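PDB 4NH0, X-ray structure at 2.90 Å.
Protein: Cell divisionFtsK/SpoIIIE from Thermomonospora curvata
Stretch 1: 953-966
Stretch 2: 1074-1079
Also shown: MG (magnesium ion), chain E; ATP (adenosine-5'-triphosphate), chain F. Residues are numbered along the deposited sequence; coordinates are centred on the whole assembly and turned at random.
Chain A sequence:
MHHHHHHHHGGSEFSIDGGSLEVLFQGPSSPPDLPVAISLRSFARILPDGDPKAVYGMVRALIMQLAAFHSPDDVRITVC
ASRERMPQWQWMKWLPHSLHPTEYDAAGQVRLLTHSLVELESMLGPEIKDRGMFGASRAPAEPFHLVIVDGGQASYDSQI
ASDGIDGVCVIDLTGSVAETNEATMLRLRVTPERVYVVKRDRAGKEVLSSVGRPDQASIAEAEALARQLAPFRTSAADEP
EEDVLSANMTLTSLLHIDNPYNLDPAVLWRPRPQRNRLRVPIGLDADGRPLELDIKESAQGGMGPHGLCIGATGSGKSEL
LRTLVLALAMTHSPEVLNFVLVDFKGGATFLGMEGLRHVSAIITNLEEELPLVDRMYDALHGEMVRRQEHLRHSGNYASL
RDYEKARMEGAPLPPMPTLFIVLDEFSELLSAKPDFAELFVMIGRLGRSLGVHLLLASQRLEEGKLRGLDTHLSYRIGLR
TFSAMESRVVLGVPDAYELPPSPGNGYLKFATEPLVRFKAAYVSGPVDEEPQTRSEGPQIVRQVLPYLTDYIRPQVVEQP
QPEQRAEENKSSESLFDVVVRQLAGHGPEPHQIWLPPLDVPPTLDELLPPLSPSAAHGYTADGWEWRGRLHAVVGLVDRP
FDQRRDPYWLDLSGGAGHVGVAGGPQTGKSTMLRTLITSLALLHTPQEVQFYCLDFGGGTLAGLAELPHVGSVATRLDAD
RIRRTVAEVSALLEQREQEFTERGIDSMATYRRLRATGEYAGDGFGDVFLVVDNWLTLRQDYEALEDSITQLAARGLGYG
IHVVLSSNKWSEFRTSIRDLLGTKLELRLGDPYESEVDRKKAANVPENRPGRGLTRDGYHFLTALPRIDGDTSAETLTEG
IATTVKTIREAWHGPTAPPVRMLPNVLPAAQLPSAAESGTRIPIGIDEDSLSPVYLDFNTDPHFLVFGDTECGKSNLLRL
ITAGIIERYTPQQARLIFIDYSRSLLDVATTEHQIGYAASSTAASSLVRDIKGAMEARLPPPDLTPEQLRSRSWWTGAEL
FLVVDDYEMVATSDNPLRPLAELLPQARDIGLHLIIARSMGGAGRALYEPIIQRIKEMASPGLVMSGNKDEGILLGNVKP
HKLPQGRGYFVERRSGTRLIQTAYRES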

# COMPACT_ATOMS: atom_id res chain seq x y z
N GLY A 953 20.81 34.22 -20.70
CA GLY A 953 21.48 33.49 -21.77
C GLY A 953 21.10 33.96 -23.16
O GLY A 953 21.19 33.19 -24.12
N LYS A 954 20.68 35.22 -23.27
CA LYS A 954 20.28 35.77 -24.56
C LYS A 954 21.48 35.89 -25.51
O LYS A 954 21.49 35.27 -26.57
CB LYS A 954 19.62 37.14 -24.39
CG LYS A 954 18.29 37.12 -23.67
CD LYS A 954 17.86 38.51 -23.23
CE LYS A 954 18.41 38.85 -21.85
NZ LYS A 954 19.79 39.39 -21.89
N SER A 955 22.47 36.67 -25.12
CA SER A 955 23.64 36.91 -25.95
C SER A 955 24.37 35.62 -26.32
O SER A 955 24.88 35.49 -27.43
CB SER A 955 24.61 37.86 -25.24
OG SER A 955 23.97 39.08 -24.89
N ASN A 956 24.41 34.68 -25.39
CA ASN A 956 25.04 33.39 -25.64
C ASN A 956 24.31 32.60 -26.72
O ASN A 956 24.93 32.01 -27.59
CB ASN A 956 25.10 32.57 -24.35
CG ASN A 956 25.60 31.16 -24.59
OD1 ASN A 956 26.81 30.91 -24.63
ND2 ASN A 956 24.68 30.22 -24.75
N LEU A 957 22.98 32.60 -26.64
CA LEU A 957 22.15 31.91 -27.62
C LEU A 957 22.32 32.54 -28.99
O LEU A 957 22.29 31.85 -30.01
CB LEU A 957 20.69 31.94 -27.20
CG LEU A 957 19.68 31.37 -28.20
CD1 LEU A 957 19.98 29.92 -28.51
CD2 LEU A 957 18.27 31.53 -27.69
N LEU A 958 22.50 33.86 -29.01
CA LEU A 958 22.66 34.59 -30.26
C LEU A 958 23.98 34.23 -30.93
O LEU A 958 24.05 34.10 -32.16
CB LEU A 958 22.58 36.09 -30.02
CG LEU A 958 21.20 36.73 -30.20
CD1 LEU A 958 20.79 36.70 -31.65
CD2 LEU A 958 20.16 36.01 -29.35
N ARG A 959 25.03 34.07 -30.13
CA ARG A 959 26.33 33.67 -30.65
C ARG A 959 26.31 32.21 -31.09
O ARG A 959 26.98 31.83 -32.05
CB ARG A 959 27.42 33.90 -29.60
CG ARG A 959 27.79 35.37 -29.42
CD ARG A 959 28.93 35.56 -28.43
NE ARG A 959 28.46 35.64 -27.05
CZ ARG A 959 28.67 34.72 -26.13
NH1 ARG A 959 29.36 33.62 -26.43
NH2 ARG A 959 28.21 34.88 -24.90
N LEU A 960 25.52 31.40 -30.39
CA LEU A 960 25.38 29.99 -30.73
C LEU A 960 24.72 29.82 -32.09
O LEU A 960 25.22 29.08 -32.94
CB LEU A 960 24.56 29.26 -29.66
CG LEU A 960 24.36 27.76 -29.91
CD1 LEU A 960 25.69 27.04 -29.82
CD2 LEU A 960 23.36 27.17 -28.93
N ILE A 961 23.60 30.50 -32.29
CA ILE A 961 22.87 30.43 -33.55
C ILE A 961 23.71 30.99 -34.70
O ILE A 961 23.73 30.42 -35.79
CB ILE A 961 21.53 31.20 -33.48
CG1 ILE A 961 20.62 30.59 -32.41
CG2 ILE A 961 20.83 31.19 -34.83
CD1 ILE A 961 19.26 31.23 -32.34
N THR A 962 24.40 32.09 -34.43
CA THR A 962 25.25 32.72 -35.43
C THR A 962 26.35 31.75 -35.89
O THR A 962 26.50 31.50 -37.08
CB THR A 962 25.90 34.00 -34.90
OG1 THR A 962 24.89 34.87 -34.37
CG2 THR A 962 26.65 34.72 -36.01
N ALA A 963 27.08 31.21 -34.92
CA ALA A 963 28.16 30.27 -35.21
C ALA A 963 27.67 29.07 -36.00
O ALA A 963 28.41 28.48 -36.79
CB ALA A 963 28.81 29.81 -33.91
N GLY A 964 26.41 28.70 -35.79
CA GLY A 964 25.79 27.62 -36.54
C GLY A 964 25.62 27.98 -38.00
O GLY A 964 25.73 27.12 -38.87
N ILE A 965 25.34 29.25 -38.26
CA ILE A 965 25.16 29.73 -39.63
C ILE A 965 26.49 29.75 -40.37
O ILE A 965 26.55 29.44 -41.56
CB ILE A 965 24.53 31.14 -39.65
CG1 ILE A 965 23.22 31.15 -38.87
CG2 ILE A 965 24.31 31.61 -41.07
CD1 ILE A 965 22.55 32.50 -38.81
N ILE A 966 27.55 30.11 -39.66
CA ILE A 966 28.90 30.13 -40.23
C ILE A 966 29.30 28.74 -40.73
O ILE A 966 29.80 28.59 -41.84
CB ILE A 966 29.94 30.63 -39.20
CG1 ILE A 966 30.04 32.15 -39.23
CG2 ILE A 966 31.31 30.04 -39.48
CD1 ILE A 966 28.93 32.86 -38.50
N LEU A 1074 15.31 37.48 -39.67
CA LEU A 1074 15.41 38.28 -38.46
C LEU A 1074 15.65 37.42 -37.23
O LEU A 1074 14.86 36.54 -36.91
CB LEU A 1074 14.14 39.12 -38.26
CG LEU A 1074 14.23 40.60 -38.64
CD1 LEU A 1074 15.18 41.32 -37.71
CD2 LEU A 1074 14.66 40.76 -40.09
N ILE A 1075 16.76 37.68 -36.54
CA ILE A 1075 17.09 36.98 -35.31
C ILE A 1075 17.22 37.99 -34.19
O ILE A 1075 18.20 38.73 -34.11
CB ILE A 1075 18.39 36.17 -35.45
CG1 ILE A 1075 18.34 35.31 -36.71
CG2 ILE A 1075 18.61 35.30 -34.22
CD1 ILE A 1075 19.58 34.49 -36.94
N ILE A 1076 16.23 38.03 -33.31
CA ILE A 1076 16.10 39.11 -32.34
C ILE A 1076 16.07 38.62 -30.89
O ILE A 1076 15.41 37.64 -30.57
CB ILE A 1076 14.81 39.92 -32.61
CG1 ILE A 1076 14.83 40.49 -34.03
CG2 ILE A 1076 14.65 41.04 -31.60
CD1 ILE A 1076 13.57 41.25 -34.39
N ALA A 1077 16.81 39.31 -30.03
CA ALA A 1077 16.76 39.07 -28.59
C ALA A 1077 16.32 40.33 -27.86
O ALA A 1077 16.82 41.42 -28.13
CB ALA A 1077 18.11 38.61 -28.08
N ARG A 1078 15.39 40.18 -26.93
CA ARG A 1078 14.89 41.32 -26.17
C ARG A 1078 14.82 41.01 -24.68
O ARG A 1078 14.54 39.88 -24.29
CB ARG A 1078 13.51 41.74 -26.68
CG ARG A 1078 13.03 43.07 -26.12
CD ARG A 1078 11.58 43.35 -26.47
NE ARG A 1078 11.14 44.63 -25.92
CZ ARG A 1078 10.98 44.86 -24.62
NH1 ARG A 1078 11.22 43.91 -23.74
NH2 ARG A 1078 10.58 46.06 -24.21
N SER A 1079 15.06 42.02 -23.86
CA SER A 1079 14.97 41.87 -22.41
C SER A 1079 13.54 41.58 -21.99
O SER A 1079 12.61 41.65 -22.80
CB SER A 1079 15.47 43.13 -21.70
OG SER A 1079 15.39 42.99 -20.30
MG MG E . 23.02 40.22 -23.23
PG ATP F . 22.68 40.58 -20.29
O1G ATP F . 24.19 40.53 -20.32
O2G ATP F . 22.10 41.20 -19.04
O3G ATP F . 22.07 41.06 -21.58
PB ATP F . 22.69 38.00 -21.34
O1B ATP F . 23.68 38.66 -22.26
O2B ATP F . 21.44 37.38 -21.91
O3B ATP F . 22.24 39.03 -20.20
PA ATP F . 24.65 36.04 -21.22
O1A ATP F . 24.10 35.23 -22.36
O2A ATP F . 25.77 37.02 -21.48
O3A ATP F . 23.43 36.83 -20.53
O5' ATP F . 25.11 35.03 -20.05
C5' ATP F . 25.23 35.48 -18.71
C4' ATP F . 25.66 34.29 -17.85
O4' ATP F . 24.76 33.21 -18.09
C3' ATP F . 27.05 33.83 -18.23
O3' ATP F . 27.94 34.01 -17.12
C2' ATP F . 26.93 32.35 -18.56
O2' ATP F . 27.78 31.59 -17.69
C1' ATP F . 25.47 31.99 -18.31
N9 ATP F . 24.91 31.29 -19.50
C8 ATP F . 24.67 31.86 -20.69
N7 ATP F . 24.16 30.96 -21.57
C5 ATP F . 24.07 29.78 -20.92
C6 ATP F . 23.61 28.41 -21.26
N6 ATP F . 23.14 28.12 -22.50
N1 ATP F . 23.69 27.47 -20.30
C2 ATP F . 24.15 27.75 -19.07
N3 ATP F . 24.58 28.97 -18.70
C4 ATP F . 24.57 30.01 -19.56
O HOH W 1 22.02 40.14 -24.96
O HOH W 2 24.98 40.59 -23.52

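The helix 954-966 lies against the strand that contains residues 1074-1078. The two run nearly antiparallel, with 167° between their N-to-C directions and axes 9.1 Å apart at closest approach. No hydrogen bond links the stretches. The contact is mostly apolar and buries 316 Å², both sides summed.

Leu 1074 does not reach the helix. Ile 1075 does, and it gives up more surface than any other residue here. Its CB points toward the helix, and its two ends find different partners. CG2 of Ile 1075 lies 3.6 Å from CD1 of Leu 958. The CD1 atom of Ile 1075 packs 4.1 Å from CG2 of Ile 961 and 4.0 Å from CD1 of Ile 965. These partners lie about one turn apart along the helix, so one isoleucine touches residues on successive turns, from Leu 958 to Ile 965.

The CA-to-CB bond of Ile 1076 points away, in the usual alternation of a strand. The CA-to-CB bond of Ala 1077 points back toward the helix. CB of Ala 1077 touches CD2 of Leu 958 at 3.5 Å and sits 4.2 Å from CB of Lys 954. The methyl is small, and the backbones come close here: CA of Lys 954 is 6.3 Å from CA of Ala 1077. Leu 958 starts out sideways, but its end turns in and touches both Ile 1075 and Ala 1077.

The CA-to-CB bond of Arg 1078 points away from the helix. Arg 1078 meets the helix through its backbone, with O of Arg 1078 3.7 Å from CD of Lys 954. The Lys 954 side chain passes the strand, and NZ of Lys 954 donates hydrogen bonds to ATP O2B (2.6 Å) and ATP O3B (3.0 Å). Aliphatic carbons face the strand, while the charged end meets phosphate. Ser 1079 makes no close contact with the helix. O of Ser 1079 accepts a weak hydrogen bond from NH1 of Arg 1078 at 2.8 Å.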